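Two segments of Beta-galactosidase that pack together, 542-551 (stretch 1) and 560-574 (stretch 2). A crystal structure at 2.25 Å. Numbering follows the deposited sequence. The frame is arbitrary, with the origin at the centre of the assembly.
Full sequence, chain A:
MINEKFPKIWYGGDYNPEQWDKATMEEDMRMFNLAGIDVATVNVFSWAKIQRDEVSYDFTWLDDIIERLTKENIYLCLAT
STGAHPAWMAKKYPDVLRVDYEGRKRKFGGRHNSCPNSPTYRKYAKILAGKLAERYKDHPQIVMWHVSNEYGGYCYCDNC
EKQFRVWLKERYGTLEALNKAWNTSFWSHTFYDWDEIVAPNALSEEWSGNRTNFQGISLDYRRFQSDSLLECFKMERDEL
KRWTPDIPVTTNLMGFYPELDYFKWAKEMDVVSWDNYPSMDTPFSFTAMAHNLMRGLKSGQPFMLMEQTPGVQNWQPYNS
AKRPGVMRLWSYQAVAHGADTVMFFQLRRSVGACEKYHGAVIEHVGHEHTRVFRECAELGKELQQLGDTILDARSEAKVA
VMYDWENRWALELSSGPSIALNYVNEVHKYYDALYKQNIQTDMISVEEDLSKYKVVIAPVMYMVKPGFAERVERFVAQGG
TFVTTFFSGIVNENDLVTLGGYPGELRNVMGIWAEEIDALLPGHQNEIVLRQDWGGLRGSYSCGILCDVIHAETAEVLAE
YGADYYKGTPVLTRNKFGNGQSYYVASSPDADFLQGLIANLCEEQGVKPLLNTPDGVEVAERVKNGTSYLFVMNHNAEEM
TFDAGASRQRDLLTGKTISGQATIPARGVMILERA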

# COMPACT_ATOMS: atom_id res chain seq x y z
N SER A 542 26.21 15.86 14.19
CA SER A 542 25.78 15.16 12.99
C SER A 542 24.75 15.99 12.22
O SER A 542 24.07 16.84 12.80
CB SER A 542 25.21 13.78 13.34
OG SER A 542 24.19 13.91 14.31
N CYS A 543 24.67 15.76 10.92
CA CYS A 543 23.63 16.38 10.12
C CYS A 543 23.21 15.40 9.04
O CYS A 543 23.90 14.42 8.80
CB CYS A 543 24.11 17.69 9.49
SG CYS A 543 25.39 17.47 8.23
N GLY A 544 22.08 15.65 8.39
CA GLY A 544 21.54 14.68 7.46
C GLY A 544 20.49 15.16 6.49
O GLY A 544 20.22 16.36 6.36
N ILE A 545 19.89 14.20 5.79
CA ILE A 545 18.81 14.44 4.85
C ILE A 545 19.31 15.13 3.58
O ILE A 545 19.42 14.49 2.54
CB ILE A 545 17.65 15.19 5.49
CG1 ILE A 545 17.26 14.52 6.80
CG2 ILE A 545 16.46 15.22 4.54
CD1 ILE A 545 15.96 15.03 7.41
N LEU A 546 19.61 16.42 3.66
CA LEU A 546 20.18 17.12 2.50
C LEU A 546 21.42 17.91 2.88
O LEU A 546 21.50 18.46 3.97
CB LEU A 546 19.15 18.04 1.84
CG LEU A 546 18.04 17.35 1.04
CD1 LEU A 546 16.72 18.12 1.14
CD2 LEU A 546 18.44 17.16 -0.42
N CYS A 547 22.39 17.97 1.98
CA CYS A 547 23.59 18.76 2.20
C CYS A 547 23.77 19.74 1.06
O CYS A 547 24.02 19.34 -0.08
CB CYS A 547 24.83 17.87 2.31
SG CYS A 547 24.88 16.80 3.79
N ASP A 548 23.64 21.03 1.36
CA ASP A 548 23.94 22.07 0.38
C ASP A 548 25.45 22.24 0.25
O ASP A 548 26.15 22.36 1.26
CB ASP A 548 23.32 23.39 0.82
CG ASP A 548 22.36 23.95 -0.20
OD1 ASP A 548 22.33 23.42 -1.34
OD2 ASP A 548 21.65 24.93 0.13
N VAL A 549 25.97 22.26 -0.97
CA VAL A 549 27.40 22.54 -1.18
C VAL A 549 27.52 24.01 -1.54
O VAL A 549 27.09 24.40 -2.62
CB VAL A 549 28.00 21.68 -2.29
CG1 VAL A 549 29.47 22.01 -2.53
CG2 VAL A 549 27.82 20.21 -1.95
N ILE A 550 28.07 24.83 -0.65
CA ILE A 550 27.98 26.29 -0.83
C ILE A 550 29.32 27.01 -0.87
O ILE A 550 30.35 26.43 -0.52
CB ILE A 550 27.12 26.93 0.26
CG1 ILE A 550 27.86 26.92 1.60
CG2 ILE A 550 25.80 26.17 0.40
CD1 ILE A 550 27.08 27.58 2.71
N HIS A 551 29.31 28.27 -1.30
CA HIS A 551 30.53 29.08 -1.29
C HIS A 551 30.34 30.37 -0.51
O HIS A 551 29.41 31.14 -0.77
CB HIS A 551 30.97 29.43 -2.71
CG HIS A 551 31.15 28.24 -3.60
ND1 HIS A 551 32.36 27.61 -3.77
CD2 HIS A 551 30.26 27.56 -4.36
CE1 HIS A 551 32.21 26.60 -4.61
NE2 HIS A 551 30.94 26.55 -4.98
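Stretch 2, residues 560-574: EYGADYYKGTPVLTR

A single direct hydrogen bond joins the two stretches, and it runs from a side chain to the backbone. The hydroxyl OH of Tyr 561 donates to the carbonyl O of Asp 548 at 2.6 Å. No backbone-to-backbone hydrogen bond crosses the contact, although strand segments occur on both sides. Water 1 supplies the other polar link. It accepts from Ile 550 N at 2.9 Å and donates to Pro 570 O at 2.9 Å. It also donates to Thr 569 OG1 at 2.7 Å, and its bond to Asp 548 O, at 3.4 Å, is weak.

Stretch 1 is extended at both ends and turns a corner at Ile 545, where phi is positive. The strand after the corner, through Cys 547, Asp 548, Val 549 and Ile 550, carries most of the contact. Stretch 2 starts as strand at Glu 560 and Tyr 561 and then leaves in a loop. A type I turn spans Asp 564 to Lys 567, with Lys 567 N bonded to Asp 564 O at 2.9 Å. A type II turn follows from Tyr 566 to Thr 569, closed by Thr 569 N to Tyr 566 O at 3.0 Å. Gly 568 has phi 87° and psi 6°, where a CB would be jammed against the carbonyl O of the residue before. The turns bring the chain back beside its own start: Tyr 561 N donates to Thr 569 O at 2.9 Å, and Gly 568 N donates to Tyr 561 O at 2.9 Å. The chain turns another corner at Val 571 and Leu 572 and ends extended.

No simple register runs along the whole contact. The CA atoms of Val 549 and Tyr 566 are 6.7 Å apart, those of Ile 550 and Pro 570 6.3 Å, and those of Asp 548 and Val 571 7.5 Å. Stretch 2 thus reaches the strand at separate points of its folded path.

Tyr 561 points toward stretch 1 with an m rotamer at chi1. Its ring carries the hydroxyl to the backbone at Asp 548, whose O lies at the ring edge. Cys 543 SG is also at this edge, 4.3 Å from Tyr 561 CE2. Cys 547 lies near two tyrosines. Its SG is 3.9 Å from Tyr 561 CE2 and approaches that ring obliquely. Its CB is 3.6 Å from Tyr 566 CE1.

Val 549 meets the same Tyr 566 ring farther along the strand, with Val 549 CG2 3.8 Å from Tyr 566 CD2. Tyr 565 adds a looser contact, its OH 4.3 Å from Val 549 CG2.

Ile 550 has the largest covered area of any residue in the contact. Its CB points sideways, but the end of the side chain comes nearer stretch 2. Ile 550 CG1 lies 3.8 Å from Pro 570 CB, and Ile 550 CD1 lies 3.8 Å from Thr 573 CG2. The packing is modest overall, with 478 Å² buried over both sides.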

# COMPACT_ATOMS: atom_id res chain seq x y z
N GLU A 560 32.31 23.58 8.98
CA GLU A 560 32.47 22.91 7.70
C GLU A 560 32.04 21.46 7.76
O GLU A 560 32.00 20.87 8.83
CB GLU A 560 33.94 22.96 7.30
CG GLU A 560 34.58 24.32 7.49
CD GLU A 560 36.08 24.30 7.28
OE1 GLU A 560 36.70 23.25 7.55
OE2 GLU A 560 36.62 25.34 6.82
N TYR A 561 31.75 20.87 6.60
CA TYR A 561 31.42 19.45 6.53
C TYR A 561 32.63 18.59 6.92
O TYR A 561 33.78 19.00 6.74
CB TYR A 561 30.96 19.05 5.13
CG TYR A 561 29.61 19.59 4.72
CD1 TYR A 561 29.50 20.53 3.71
CD2 TYR A 561 28.44 19.15 5.34
CE1 TYR A 561 28.28 21.02 3.32
CE2 TYR A 561 27.21 19.64 4.96
CZ TYR A 561 27.13 20.58 3.95
OH TYR A 561 25.92 21.08 3.55
N GLY A 562 32.35 17.40 7.43
CA GLY A 562 33.40 16.53 7.92
C GLY A 562 33.73 15.36 7.03
O GLY A 562 34.77 14.73 7.21
N ALA A 563 32.87 15.06 6.06
CA ALA A 563 33.02 13.86 5.24
C ALA A 563 32.53 14.05 3.82
O ALA A 563 31.99 15.11 3.47
CB ALA A 563 32.30 12.69 5.89
N ASP A 564 32.72 13.01 3.00
CA ASP A 564 32.21 13.01 1.63
C ASP A 564 33.00 14.00 0.77
O ASP A 564 33.86 14.71 1.28
CB ASP A 564 30.71 13.33 1.62
CG ASP A 564 29.92 12.36 0.76
OD1 ASP A 564 30.46 11.89 -0.26
OD2 ASP A 564 28.75 12.06 1.12
N TYR A 565 32.70 14.05 -0.53
CA TYR A 565 33.48 14.88 -1.46
C TYR A 565 33.44 16.38 -1.17
O TYR A 565 34.32 17.12 -1.61
CB TYR A 565 33.10 14.61 -2.92
CG TYR A 565 31.78 15.20 -3.35
CD1 TYR A 565 30.58 14.53 -3.11
CD2 TYR A 565 31.72 16.42 -4.02
CE1 TYR A 565 29.37 15.07 -3.51
CE2 TYR A 565 30.52 16.97 -4.42
CZ TYR A 565 29.35 16.29 -4.17
OH TYR A 565 28.16 16.84 -4.57
N TYR A 566 32.43 16.83 -0.43
CA TYR A 566 32.37 18.24 -0.04
C TYR A 566 32.98 18.52 1.34
O TYR A 566 32.82 19.61 1.90
CB TYR A 566 30.96 18.80 -0.12
CG TYR A 566 29.84 17.84 0.23
CD1 TYR A 566 29.29 17.81 1.50
CD2 TYR A 566 29.32 16.99 -0.73
CE1 TYR A 566 28.25 16.94 1.81
CE2 TYR A 566 28.28 16.13 -0.43
CZ TYR A 566 27.75 16.10 0.83
OH TYR A 566 26.72 15.22 1.11
N LYS A 567 33.68 17.53 1.88
CA LYS A 567 34.38 17.71 3.14
C LYS A 567 35.17 19.01 3.14
O LYS A 567 35.88 19.31 2.19
CB LYS A 567 35.33 16.53 3.37
CG LYS A 567 36.18 16.65 4.63
CD LYS A 567 37.18 15.52 4.72
CE LYS A 567 37.94 15.55 6.03
NZ LYS A 567 38.77 14.32 6.18
N GLY A 568 35.04 19.77 4.22
CA GLY A 568 35.81 20.99 4.40
C GLY A 568 35.18 22.22 3.77
O GLY A 568 35.79 23.29 3.75
N THR A 569 33.96 22.08 3.26
CA THR A 569 33.26 23.23 2.70
C THR A 569 32.24 23.70 3.74
O THR A 569 31.89 22.95 4.65
CB THR A 569 32.61 22.89 1.33
OG1 THR A 569 31.74 21.77 1.47
CG2 THR A 569 33.68 22.57 0.29
N PRO A 570 31.77 24.95 3.62
CA PRO A 570 30.93 25.55 4.66
C PRO A 570 29.58 24.85 4.87
O PRO A 570 28.90 24.50 3.90
CB PRO A 570 30.71 26.98 4.16
CG PRO A 570 31.82 27.22 3.16
CD PRO A 570 32.07 25.89 2.53
N VAL A 571 29.20 24.67 6.13
CA VAL A 571 27.87 24.16 6.46
C VAL A 571 27.14 25.13 7.39
O VAL A 571 25.90 25.15 7.44
CB VAL A 571 27.91 22.72 7.03
CG1 VAL A 571 28.73 22.66 8.32
CG2 VAL A 571 26.51 22.18 7.24
N LEU A 572 27.90 25.95 8.11
CA LEU A 572 27.31 27.06 8.87
C LEU A 572 28.02 28.37 8.57
O LEU A 572 29.24 28.48 8.72
CB LEU A 572 27.31 26.78 10.36
CG LEU A 572 26.71 27.90 11.21
CD1 LEU A 572 25.23 28.09 10.90
CD2 LEU A 572 26.93 27.66 12.72
N THR A 573 27.26 29.38 8.14
CA THR A 573 27.84 30.67 7.82
C THR A 573 27.12 31.80 8.54
O THR A 573 25.94 31.68 8.88
CB THR A 573 27.85 30.92 6.29
OG1 THR A 573 26.50 31.12 5.83
CG2 THR A 573 28.50 29.74 5.55
N ARG A 574 27.84 32.89 8.77
CA ARG A 574 27.29 34.11 9.36
C ARG A 574 27.66 35.31 8.49
O ARG A 574 28.84 35.59 8.30
CB ARG A 574 27.83 34.32 10.78
CG ARG A 574 27.34 35.60 11.47
CD ARG A 574 28.02 35.82 12.81
NE ARG A 574 27.43 36.91 13.58
CZ ARG A 574 27.85 38.17 13.54
NH1 ARG A 574 28.88 38.51 12.78
NH2 ARG A 574 27.26 39.11 14.28
O HOH W 1 29.47 23.28 1.34